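Local coordinates for nidogen (Mus musculus, PDB 1NPE), which is a basement-membrane protein that probably links laminin to other matrix components, here through its six-bladed YWTD beta-propeller domain, at residues F6-T9 with G10-E13; P16-N20 with T21-T25; C193-P196 with A197-G200; A42-C45 with V46-V49. One frame throughout, in Å; residues are numbered along the deposited sequence.

Contact 1: residues F6-T9 with G10-E13; sequences FAQT and GKIE
F6 and E13 pair backbone to backbone, F6 N giving its hydrogen to E13 O at 3.1 Å and E13 N to F6 O at 2.7 Å. Two residues on, Q8 N reaches K11 O at 3.2 Å. K11 N returns to Q8 O at 3.3 Å. The links of A7 and I12 point outward instead, A7 to Y254 and G255, I12 to F30. This is a tight beta hairpin closed by a type II turn from Q8 to K11, joining the two central strands of a propeller blade. G10 takes a positive phi (79°), and its backbone bonds to I33 and K36. On the face shared by F6, Q8, K11 and E13, the E13 CB sits over the F6 ring, 3.6 Å from its centroid. E13 then bends at chi2 (76°), bringing OE1 within 2.9 Å of K11 NZ, a salt bridge entered from above the carboxylate plane. The aliphatic part of K11 runs alongside Q8, CD lying 3.7 Å from Q8 OE1, while Q8 NE2 is spent on K249 O. T9 OG1 is hydrogen-bonded to an acidic side chain of another protein chain.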
ATOM      1  N   PHE A   6       7.070  -0.763  14.074  1.00 22.33           N
ATOM      2  CA  PHE A   6       7.048  -0.983  12.635  1.00 21.92           C
ATOM      3  C   PHE A   6       6.455  -2.333  12.246  1.00 22.71           C
ATOM      4  O   PHE A   6       6.429  -3.266  13.043  1.00 22.27           O
ATOM      5  CB  PHE A   6       8.415  -0.733  11.980  1.00 20.61           C
ATOM      6  CG  PHE A   6       9.492  -1.699  12.389  1.00 21.35           C
ATOM      7  CD1 PHE A   6      10.409  -1.357  13.382  1.00 20.94           C
ATOM      8  CD2 PHE A   6       9.635  -2.917  11.732  1.00 19.93           C
ATOM      9  CE1 PHE A   6      11.463  -2.209  13.714  1.00 20.02           C
ATOM     10  CE2 PHE A   6      10.684  -3.779  12.052  1.00 23.62           C
ATOM     11  CZ  PHE A   6      11.604  -3.420  13.048  1.00 20.31           C
ATOM     12  N   ALA A   7       5.958  -2.418  11.017  1.00 23.61           N
ATOM     13  CA  ALA A   7       5.326  -3.629  10.527  1.00 22.96           C
ATOM     14  C   ALA A   7       6.170  -4.508   9.611  1.00 24.36           C
ATOM     15  O   ALA A   7       7.008  -4.026   8.850  1.00 22.95           O
ATOM     16  CB  ALA A   7       4.019  -3.276   9.833  1.00 21.66           C
ATOM     17  N   GLN A   8       5.929  -5.811   9.723  1.00 25.50           N
ATOM     18  CA  GLN A   8       6.565  -6.846   8.913  1.00 26.63           C
ATOM     19  C   GLN A   8       5.480  -7.885   8.687  1.00 25.95           C
ATOM     20  O   GLN A   8       4.417  -7.821   9.315  1.00 26.41           O
ATOM     21  CB  GLN A   8       7.744  -7.498   9.638  1.00 28.09           C
ATOM     22  CG  GLN A   8       9.079  -6.822   9.395  1.00 29.38           C
ATOM     23  CD  GLN A   8      10.228  -7.490  10.137  1.00 29.49           C
ATOM     24  OE1 GLN A   8      10.108  -7.827  11.312  1.00 33.95           O
ATOM     25  NE2 GLN A   8      11.351  -7.669   9.454  1.00 30.50           N
ATOM     26  N   THR A   9       5.721  -8.811   7.764  1.00 25.25           N
ATOM     27  CA  THR A   9       4.749  -9.856   7.482  1.00 23.70           C
ATOM     28  C   THR A   9       4.615 -10.720   8.724  1.00 23.13           C
ATOM     29  O   THR A   9       5.611 -11.195   9.269  1.00 23.52           O
ATOM     30  CB  THR A   9       5.177 -10.720   6.272  1.00 25.16           C
ATOM     31  OG1 THR A   9       5.178  -9.917   5.086  1.00 25.97           O
ATOM     32  CG2 THR A   9       4.234 -11.893   6.071  1.00 22.25           C
ATOM     33  N   GLY A  10       3.379 -10.831   9.211  1.00 23.69           N
ATOM     34  CA  GLY A  10       3.077 -11.642  10.379  1.00 21.92           C
ATOM     35  C   GLY A  10       3.385 -11.067  11.750  1.00 21.62           C
ATOM     36  O   GLY A  10       3.237 -11.776  12.743  1.00 21.96           O
ATOM     37  N   LYS A  11       3.761  -9.791  11.827  1.00 20.93           N
ATOM     38  CA  LYS A  11       4.095  -9.188  13.120  1.00 19.96           C
ATOM     39  C   LYS A  11       4.234  -7.670  13.113  1.00 19.18           C
ATOM     40  O   LYS A  11       4.207  -7.031  12.065  1.00 19.60           O
ATOM     41  CB  LYS A  11       5.420  -9.769  13.626  1.00 21.19           C
ATOM     42  CG  LYS A  11       6.561  -9.609  12.630  1.00 22.44           C
ATOM     43  CD  LYS A  11       7.889 -10.133  13.166  1.00 26.04           C
ATOM     44  CE  LYS A  11       8.421  -9.255  14.283  1.00 25.66           C
ATOM     45  NZ  LYS A  11       9.763  -9.723  14.708  1.00 27.80           N
ATOM     46  N   ILE A  12       4.342  -7.112  14.314  1.00 18.70           N
ATOM     47  CA  ILE A  12       4.568  -5.687  14.520  1.00 20.90           C
ATOM     48  C   ILE A  12       5.732  -5.655  15.513  1.00 22.59           C
ATOM     49  O   ILE A  12       5.648  -6.251  16.590  1.00 22.26           O
ATOM     50  CB  ILE A  12       3.366  -4.954  15.162  1.00 18.90           C
ATOM     51  CG1 ILE A  12       2.172  -4.909  14.206  1.00 18.82           C
ATOM     52  CG2 ILE A  12       3.765  -3.527  15.529  1.00 16.30           C
ATOM     53  CD1 ILE A  12       0.948  -4.255  14.828  1.00 15.00           C
ATOM     54  N   GLU A  13       6.823  -4.997  15.132  1.00 23.71           N
ATOM     55  CA  GLU A  13       8.004  -4.896  15.983  1.00 26.70           C
ATOM     56  C   GLU A  13       7.975  -3.643  16.857  1.00 27.31           C
ATOM     57  O   GLU A  13       7.376  -2.630  16.496  1.00 27.89           O
ATOM     58  CB  GLU A  13       9.278  -4.918  15.135  1.00 26.80           C
ATOM     59  CG  GLU A  13      10.584  -5.072  15.927  1.00 31.03           C
ATOM     60  CD  GLU A  13      10.838  -6.492  16.438  1.00 31.37           C
ATOM     61  OE1 GLU A  13       9.920  -7.335  16.401  1.00 32.27           O
ATOM     62  OE2 GLU A  13      11.970  -6.767  16.878  1.00 32.99           O
TER

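Contact 2: residues P16-N20 with T21-T25; sequences PLERN and TMKKT
E18 and T21 are linked across two successive non-glycine residues with positive phi, R19 (54°) and N20 (55°), an uncommon way for a chain to leave a strand. E18 N donates to T21 O at 3.0 Å; the return bond from T21 N to E18 O is long and weak. T21 OG1 adds another weak bond, to R19 O at 3.3 Å. With its OG1 beside the backbone N (chi1 -62°), T21 has the hydroxyl on the side where that carbonyl lies. Further from the turn, K23 N meets P16 O almost straight at 3.0 Å, and K23 is the centre of an inverse gamma turn that swings the chain off toward K24. The acceptor T21 O is also approached by L17, whose CA and CD2 each come to 3.3 Å of it. L17 CD2 lies 4.1 Å from M22 CG, and both residues pack on L4 of the same blade and on Y222 of the neighbouring one, so this side of the turn is set against the joint between two blades. On the other side the K23 chain crosses P16 at about a right angle, K23 CG to P16 CB 3.8 Å. The carboxylate of E18 lies near the methylenes of K23 rather than its ammonium group, E18 OE1 to K23 NZ being 5.2 Å. Their opposite charges probably attract only loosely, and backbone bonds carry most of the polar grip.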
ATOM      1  N   PRO A  16      12.459   0.752  21.855  1.00 31.43           N
ATOM      2  CA  PRO A  16      12.536   1.987  22.636  1.00 30.47           C
ATOM      3  C   PRO A  16      13.272   3.124  21.954  1.00 29.99           C
ATOM      4  O   PRO A  16      14.183   2.902  21.159  1.00 28.39           O
ATOM      5  CB  PRO A  16      13.287   1.546  23.895  1.00 31.85           C
ATOM      6  CG  PRO A  16      12.963   0.089  24.001  1.00 31.60           C
ATOM      7  CD  PRO A  16      13.103  -0.355  22.578  1.00 31.27           C
ATOM      8  N   LEU A  17      12.847   4.342  22.277  1.00 31.10           N
ATOM      9  CA  LEU A  17      13.450   5.565  21.767  1.00 32.51           C
ATOM     10  C   LEU A  17      13.831   6.414  22.970  1.00 35.09           C
ATOM     11  O   LEU A  17      12.971   7.062  23.566  1.00 36.19           O
ATOM     12  CB  LEU A  17      12.457   6.366  20.922  1.00 30.36           C
ATOM     13  CG  LEU A  17      12.516   6.368  19.394  1.00 30.09           C
ATOM     14  CD1 LEU A  17      11.640   7.519  18.899  1.00 27.58           C
ATOM     15  CD2 LEU A  17      13.939   6.558  18.889  1.00 27.59           C
ATOM     16  N   GLU A  18      15.102   6.378  23.358  1.00 38.57           N
ATOM     17  CA  GLU A  18      15.568   7.182  24.483  1.00 41.97           C
ATOM     18  C   GLU A  18      16.361   8.379  23.952  1.00 42.88           C
ATOM     19  O   GLU A  18      17.491   8.239  23.483  1.00 43.19           O
ATOM     20  CB  GLU A  18      16.393   6.334  25.464  1.00 44.67           C
ATOM     21  CG  GLU A  18      15.594   5.169  26.082  1.00 49.88           C
ATOM     22  CD  GLU A  18      16.165   4.667  27.404  1.00 52.80           C
ATOM     23  OE1 GLU A  18      16.734   3.549  27.434  1.00 53.10           O
ATOM     24  OE2 GLU A  18      16.026   5.387  28.419  1.00 54.79           O
ATOM     25  N   ARG A  19      15.720   9.547  23.983  1.00 43.83           N
ATOM     26  CA  ARG A  19      16.303  10.798  23.496  1.00 45.16           C
ATOM     27  C   ARG A  19      16.814  10.735  22.056  1.00 44.86           C
ATOM     28  O   ARG A  19      18.023  10.751  21.807  1.00 46.75           O
ATOM     29  CB  ARG A  19      17.394  11.318  24.444  1.00 46.40           C
ATOM     30  CG  ARG A  19      16.865  12.238  25.546  1.00 48.50           C
ATOM     31  CD  ARG A  19      16.071  13.418  24.959  1.00 50.62           C
ATOM     32  NE  ARG A  19      14.636  13.349  25.259  1.00 51.94           N
ATOM     33  CZ  ARG A  19      13.664  13.265  24.348  1.00 52.12           C
ATOM     34  NH1 ARG A  19      13.952  13.233  23.049  1.00 51.81           N
ATOM     35  NH2 ARG A  19      12.393  13.240  24.737  1.00 51.03           N
ATOM     36  N   ASN A  20      15.873  10.647  21.118  1.00 43.34           N
ATOM     37  CA  ASN A  20      16.163  10.587  19.686  1.00 42.80           C
ATOM     38  C   ASN A  20      17.116   9.460  19.268  1.00 40.51           C
ATOM     39  O   ASN A  20      17.732   9.531  18.204  1.00 42.00           O
ATOM     40  CB  ASN A  20      16.695  11.943  19.190  1.00 44.76           C
ATOM     41  CG  ASN A  20      15.723  13.096  19.453  1.00 47.37           C
ATOM     42  OD1 ASN A  20      16.033  14.264  19.182  1.00 47.71           O
ATOM     43  ND2 ASN A  20      14.549  12.774  19.992  1.00 48.85           N
ATOM     44  N   THR A  21      17.209   8.416  20.090  1.00 37.15           N
ATOM     45  CA  THR A  21      18.086   7.280  19.805  1.00 34.28           C
ATOM     46  C   THR A  21      17.332   5.946  19.847  1.00 31.64           C
ATOM     47  O   THR A  21      16.549   5.691  20.763  1.00 30.50           O
ATOM     48  CB  THR A  21      19.273   7.231  20.808  1.00 34.64           C
ATOM     49  OG1 THR A  21      20.064   8.416  20.672  1.00 37.18           O
ATOM     50  CG2 THR A  21      20.153   6.018  20.556  1.00 33.65           C
ATOM     51  N   MET A  22      17.552   5.109  18.837  1.00 29.05           N
ATOM     52  CA  MET A  22      16.905   3.801  18.778  1.00 26.89           C
ATOM     53  C   MET A  22      17.689   2.781  19.600  1.00 26.00           C
ATOM     54  O   MET A  22      18.889   2.593  19.375  1.00 24.42           O
ATOM     55  CB  MET A  22      16.831   3.282  17.335  1.00 26.85           C
ATOM     56  CG  MET A  22      16.052   4.141  16.353  1.00 26.86           C
ATOM     57  SD  MET A  22      15.834   3.277  14.768  1.00 26.25           S
ATOM     58  CE  MET A  22      17.260   3.821  13.850  1.00 27.77           C
ATOM     59  N   LYS A  23      17.014   2.122  20.541  1.00 25.72           N
ATOM     60  CA  LYS A  23      17.656   1.092  21.360  1.00 26.12           C
ATOM     61  C   LYS A  23      17.519  -0.221  20.594  1.00 25.47           C
ATOM     62  O   LYS A  23      16.654  -1.040  20.892  1.00 25.70           O
ATOM     63  CB  LYS A  23      16.968   0.983  22.725  1.00 27.93           C
ATOM     64  CG  LYS A  23      17.011   2.249  23.591  1.00 30.99           C
ATOM     65  CD  LYS A  23      18.348   2.435  24.315  1.00 35.31           C
ATOM     66  CE  LYS A  23      19.433   3.026  23.417  1.00 36.94           C
ATOM     67  NZ  LYS A  23      20.746   3.155  24.130  1.00 40.64           N
ATOM     68  N   LYS A  24      18.369  -0.398  19.588  1.00 26.30           N
ATOM     69  CA  LYS A  24      18.348  -1.582  18.722  1.00 28.13           C
ATOM     70  C   LYS A  24      18.417  -2.937  19.419  1.00 28.52           C
ATOM     71  O   LYS A  24      17.794  -3.905  18.974  1.00 29.23           O
ATOM     72  CB  LYS A  24      19.491  -1.522  17.711  1.00 26.62           C
ATOM     73  CG  LYS A  24      19.628  -0.222  16.969  1.00 28.16           C
ATOM     74  CD  LYS A  24      20.858  -0.299  16.099  1.00 27.41           C
ATOM     75  CE  LYS A  24      21.442   1.063  15.877  1.00 29.99           C
ATOM     76  NZ  LYS A  24      22.703   1.001  15.084  1.00 30.68           N
ATOM     77  N   THR A  25      19.232  -3.019  20.465  1.00 29.27           N
ATOM     78  CA  THR A  25      19.408  -4.265  21.204  1.00 29.94           C
ATOM     79  C   THR A  25      18.185  -4.647  22.027  1.00 30.89           C
ATOM     80  O   THR A  25      18.046  -5.801  22.445  1.00 31.05           O
ATOM     81  CB  THR A  25      20.630  -4.186  22.133  1.00 28.75           C
ATOM     82  OG1 THR A  25      20.469  -3.094  23.047  1.00 28.15           O
ATOM     83  CG2 THR A  25      21.895  -3.983  21.317  1.00 25.78           C
TER

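Contact 3: residues C193-P196 with A197-G200; sequences CLNP and AQPG
N195 grips A197 with its side chain: OD1 accepts the A197 N-H at 2.8 Å in a fairly straight bond (158°), the donor tilted only 19° from the amide carbonyl plane. CG lies trans to the backbone N of N195 (chi1 -179°), which sets the amide beside the carbonyl carbon, on the side where A197 N follows. A lysine in place of N195 would lack this acceptor, which would probably leave the A197 N-H without its mate and the turn less firmly fixed. The main chain contributes less, since Q198 N reaches N195 O at 2.9 Å but through a bent, weak bond. Water does more here: one molecule accepts from N195 N at 3.0 Å and donates to Q198 O at 2.7 Å, bridging the two arms of the turn.

Van der Waals contacts fill in the rest. The P199 ring comes against the turn from the far arm, its CG 3.3 Å from P196 O. L194 CD1 rests 3.5 Å from P199 O, while the same leucine side chain packs on L181 and W183 in the adjacent strand. Behind it C193 is covalently held, in a disulfide with C182, which ties two neighbouring strands of the blade together. P196 restricts the backbone within the turn, and P199 does so just after it.

The combination is an Asx turn sharing its first residue with a type I beta turn from N195 to Q198, and it lies in the connection between the third and fourth strands of a propeller blade, 190-195 and 201-206.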
ATOM      1  N   CYS A 193      10.090  17.971   2.633  1.00 20.36           N
ATOM      2  CA  CYS A 193       9.284  18.602   3.661  1.00 20.82           C
ATOM      3  C   CYS A 193       8.802  19.932   3.135  1.00 22.25           C
ATOM      4  O   CYS A 193       9.477  20.574   2.323  1.00 20.83           O
ATOM      5  CB  CYS A 193      10.087  18.835   4.940  1.00 20.81           C
ATOM      6  SG  CYS A 193      10.715  17.328   5.738  1.00 22.24           S
ATOM      7  N   LEU A 194       7.654  20.362   3.639  1.00 22.47           N
ATOM      8  CA  LEU A 194       7.067  21.616   3.222  1.00 24.28           C
ATOM      9  C   LEU A 194       6.098  22.119   4.280  1.00 25.04           C
ATOM     10  O   LEU A 194       5.647  21.350   5.131  1.00 25.05           O
ATOM     11  CB  LEU A 194       6.377  21.397   1.863  1.00 24.53           C
ATOM     12  CG  LEU A 194       4.902  21.578   1.460  1.00 26.25           C
ATOM     13  CD1 LEU A 194       4.727  20.821   0.148  1.00 21.15           C
ATOM     14  CD2 LEU A 194       3.893  21.059   2.474  1.00 24.10           C
ATOM     15  N   ASN A 195       5.854  23.426   4.278  1.00 26.66           N
ATOM     16  CA  ASN A 195       4.897  24.031   5.196  1.00 26.87           C
ATOM     17  C   ASN A 195       3.643  24.178   4.339  1.00 27.00           C
ATOM     18  O   ASN A 195       3.680  24.818   3.296  1.00 27.26           O
ATOM     19  CB  ASN A 195       5.379  25.404   5.670  1.00 27.87           C
ATOM     20  CG  ASN A 195       4.412  26.059   6.658  1.00 30.71           C
ATOM     21  OD1 ASN A 195       3.191  26.035   6.465  1.00 27.88           O
ATOM     22  ND2 ASN A 195       4.958  26.642   7.724  1.00 29.16           N
ATOM     23  N   PRO A 196       2.529  23.545   4.742  1.00 28.33           N
ATOM     24  CA  PRO A 196       1.269  23.614   3.989  1.00 28.15           C
ATOM     25  C   PRO A 196       0.796  25.034   3.649  1.00 28.89           C
ATOM     26  O   PRO A 196       0.031  25.226   2.697  1.00 30.01           O
ATOM     27  CB  PRO A 196       0.290  22.886   4.907  1.00 28.31           C
ATOM     28  CG  PRO A 196       1.157  21.852   5.547  1.00 27.26           C
ATOM     29  CD  PRO A 196       2.381  22.667   5.917  1.00 27.95           C
ATOM     30  N   ALA A 197       1.264  26.016   4.418  1.00 29.18           N
ATOM     31  CA  ALA A 197       0.912  27.418   4.195  1.00 31.57           C
ATOM     32  C   ALA A 197       1.670  27.984   2.991  1.00 33.00           C
ATOM     33  O   ALA A 197       1.127  28.792   2.233  1.00 33.17           O
ATOM     34  CB  ALA A 197       1.207  28.244   5.443  1.00 31.02           C
ATOM     35  N   GLN A 198       2.931  27.568   2.841  1.00 33.94           N
ATOM     36  CA  GLN A 198       3.798  27.981   1.734  1.00 33.93           C
ATOM     37  C   GLN A 198       4.246  26.687   1.054  1.00 32.83           C
ATOM     38  O   GLN A 198       5.415  26.300   1.138  1.00 32.16           O
ATOM     39  CB  GLN A 198       5.034  28.713   2.263  1.00 37.53           C
ATOM     40  CG  GLN A 198       4.764  29.843   3.244  1.00 42.75           C
ATOM     41  CD  GLN A 198       6.048  30.357   3.883  1.00 46.06           C
ATOM     42  OE1 GLN A 198       6.804  31.117   3.269  1.00 46.71           O
ATOM     43  NE2 GLN A 198       6.312  29.921   5.116  1.00 46.14           N
ATOM     44  N   PRO A 199       3.331  26.032   0.318  1.00 32.23           N
ATOM     45  CA  PRO A 199       3.566  24.769  -0.397  1.00 31.15           C
ATOM     46  C   PRO A 199       4.717  24.759  -1.411  1.00 30.51           C
ATOM     47  O   PRO A 199       5.323  23.711  -1.652  1.00 28.62           O
ATOM     48  CB  PRO A 199       2.226  24.518  -1.106  1.00 31.40           C
ATOM     49  CG  PRO A 199       1.238  25.371  -0.361  1.00 32.83           C
ATOM     50  CD  PRO A 199       2.026  26.599  -0.064  1.00 31.28           C
ATOM     51  N   GLY A 200       4.994  25.914  -2.014  1.00 29.56           N
ATOM     52  CA  GLY A 200       6.043  26.016  -3.018  1.00 28.12           C
ATOM     53  C   GLY A 200       7.477  25.730  -2.598  1.00 27.46           C
ATOM     54  O   GLY A 200       8.271  25.269  -3.416  1.00 27.85           O
TER
HETATM   55  O   HOH W   1       7.488  25.359   2.612  1.00 21.84           O

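Contact 4: residues A42-C45 with V46-V49; sequences AFDC and VDKV
D44 and V49 make the tight end of this contact: D44 N points straight at V49 O, 2.8 Å away (179°), and V49 N comes back to D44 O at 3.2 Å. K48 N adds a weak bond to the same D44 O. The F43 ring, swung away from its own backbone N (chi1 -175°), leans obliquely on this closure, its CZ 3.6 Å from K48 CA. K48 then curls back, so that NZ meets C45 O at 2.8 Å nearly head-on; S261 O is its second acceptor. The D44 carboxylate steadies the turn, OD1 taking V46 N at 3.2 Å from above its plane and OD2 taking D47 N weakly, while R91 forms a salt bridge to OD1. A leucine in place of D44 would probably cost R91 its salt bridge and leave the V46 N-H without this acceptor. The looser part is the exposed crest, where V46 is flanked by R91 and C263, and the D47 carboxylate lies near that of D44, D47 OD2 to D44 OD2 3.9 Å. C45 is pinned to C263 by a disulfide. K48 and V49 both facing D44 is a G1 beta bulge, closing the hairpin between the first two strands of a YWTD propeller blade.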
ATOM      1  N   ALA A  42      -0.706   3.114  13.231  1.00 13.09           N
ATOM      2  CA  ALA A  42      -1.018   4.407  13.840  1.00 14.06           C
ATOM      3  C   ALA A  42      -1.092   4.208  15.352  1.00 14.19           C
ATOM      4  O   ALA A  42      -1.232   3.078  15.832  1.00 14.11           O
ATOM      5  CB  ALA A  42      -2.337   4.972  13.298  1.00 11.22           C
ATOM      6  N   PHE A  43      -1.014   5.299  16.102  1.00 15.73           N
ATOM      7  CA  PHE A  43      -1.049   5.191  17.549  1.00 17.57           C
ATOM      8  C   PHE A  43      -1.936   6.236  18.211  1.00 17.93           C
ATOM      9  O   PHE A  43      -1.807   7.433  17.942  1.00 18.09           O
ATOM     10  CB  PHE A  43       0.374   5.304  18.091  1.00 18.86           C
ATOM     11  CG  PHE A  43       0.481   5.081  19.569  1.00 19.79           C
ATOM     12  CD1 PHE A  43       0.376   3.804  20.099  1.00 19.10           C
ATOM     13  CD2 PHE A  43       0.724   6.147  20.424  1.00 20.71           C
ATOM     14  CE1 PHE A  43       0.514   3.589  21.456  1.00 22.45           C
ATOM     15  CE2 PHE A  43       0.865   5.945  21.786  1.00 21.43           C
ATOM     16  CZ  PHE A  43       0.762   4.662  22.305  1.00 23.49           C
ATOM     17  N   ASP A  44      -2.841   5.770  19.066  1.00 17.08           N
ATOM     18  CA  ASP A  44      -3.750   6.646  19.799  1.00 19.57           C
ATOM     19  C   ASP A  44      -3.098   7.022  21.128  1.00 20.65           C
ATOM     20  O   ASP A  44      -3.036   6.208  22.043  1.00 21.27           O
ATOM     21  CB  ASP A  44      -5.091   5.942  20.032  1.00 17.38           C
ATOM     22  CG  ASP A  44      -5.966   6.657  21.047  1.00 18.72           C
ATOM     23  OD1 ASP A  44      -5.889   7.906  21.159  1.00 16.05           O
ATOM     24  OD2 ASP A  44      -6.737   5.956  21.733  1.00 16.71           O
ATOM     25  N   CYS A  45      -2.667   8.275  21.237  1.00 23.55           N
ATOM     26  CA  CYS A  45      -1.992   8.770  22.433  1.00 26.75           C
ATOM     27  C   CYS A  45      -2.797   8.853  23.729  1.00 28.14           C
ATOM     28  O   CYS A  45      -2.205   8.851  24.807  1.00 29.03           O
ATOM     29  CB  CYS A  45      -1.332  10.124  22.158  1.00 27.34           C
ATOM     30  SG  CYS A  45      -2.488  11.449  21.683  1.00 31.61           S
ATOM     31  N   VAL A  46      -4.126   8.935  23.648  1.00 29.24           N
ATOM     32  CA  VAL A  46      -4.918   9.027  24.874  1.00 30.44           C
ATOM     33  C   VAL A  46      -5.120   7.684  25.574  1.00 31.39           C
ATOM     34  O   VAL A  46      -4.994   7.606  26.793  1.00 32.81           O
ATOM     35  CB  VAL A  46      -6.286   9.741  24.667  1.00 31.88           C
ATOM     36  CG1 VAL A  46      -6.141  10.917  23.706  1.00 30.81           C
ATOM     37  CG2 VAL A  46      -7.342   8.772  24.198  1.00 33.44           C
ATOM     38  N   ASP A  47      -5.410   6.630  24.814  1.00 31.34           N
ATOM     39  CA  ASP A  47      -5.621   5.302  25.395  1.00 31.37           C
ATOM     40  C   ASP A  47      -4.425   4.370  25.218  1.00 31.06           C
ATOM     41  O   ASP A  47      -4.432   3.246  25.725  1.00 30.94           O
ATOM     42  CB  ASP A  47      -6.882   4.640  24.817  1.00 32.95           C
ATOM     43  CG  ASP A  47      -8.175   5.249  25.356  1.00 35.63           C
ATOM     44  OD1 ASP A  47      -8.163   5.795  26.484  1.00 35.75           O
ATOM     45  OD2 ASP A  47      -9.208   5.166  24.655  1.00 33.49           O
ATOM     46  N   LYS A  48      -3.392   4.852  24.527  1.00 30.23           N
ATOM     47  CA  LYS A  48      -2.174   4.081  24.264  1.00 29.84           C
ATOM     48  C   LYS A  48      -2.535   2.823  23.473  1.00 28.40           C
ATOM     49  O   LYS A  48      -2.248   1.702  23.896  1.00 28.34           O
ATOM     50  CB  LYS A  48      -1.465   3.688  25.570  1.00 30.89           C
ATOM     51  CG  LYS A  48      -1.539   4.719  26.695  1.00 33.99           C
ATOM     52  CD  LYS A  48      -0.945   6.062  26.319  1.00 36.08           C
ATOM     53  CE  LYS A  48      -1.188   7.076  27.430  1.00 39.45           C
ATOM     54  NZ  LYS A  48      -0.671   8.437  27.077  1.00 42.24           N
ATOM     55  N   VAL A  49      -3.187   3.016  22.330  1.00 26.59           N
ATOM     56  CA  VAL A  49      -3.609   1.899  21.497  1.00 24.24           C
ATOM     57  C   VAL A  49      -3.002   1.962  20.099  1.00 22.94           C
ATOM     58  O   VAL A  49      -2.987   3.015  19.454  1.00 21.79           O
ATOM     59  CB  VAL A  49      -5.166   1.830  21.392  1.00 24.62           C
ATOM     60  CG1 VAL A  49      -5.603   0.647  20.530  1.00 24.26           C
ATOM     61  CG2 VAL A  49      -5.780   1.704  22.774  1.00 25.54           C
TER

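Contacts 1 and 2 follow each other along strand 11-17, at its start and its end, with centres 18 Å apart. Contact 4 belongs to the next blade, its centre also 18 Å from contact 1 and nearest atoms about 8 Å away; A7, T9 and I12 of contact 1 pack on strand 36-44, which leads into contact 4. The C45-C263 disulfide of contact 4 secures the end of the modelled chain just beyond strand 256-259, the strand beside 2-8 that completes the first blade. Contact 3 lies across the propeller, 32 Å from contact 1 between centres, on the opposite side of the chain's centre. A cadmium ion lies about 8 Å from the K11 side chain in contact 1.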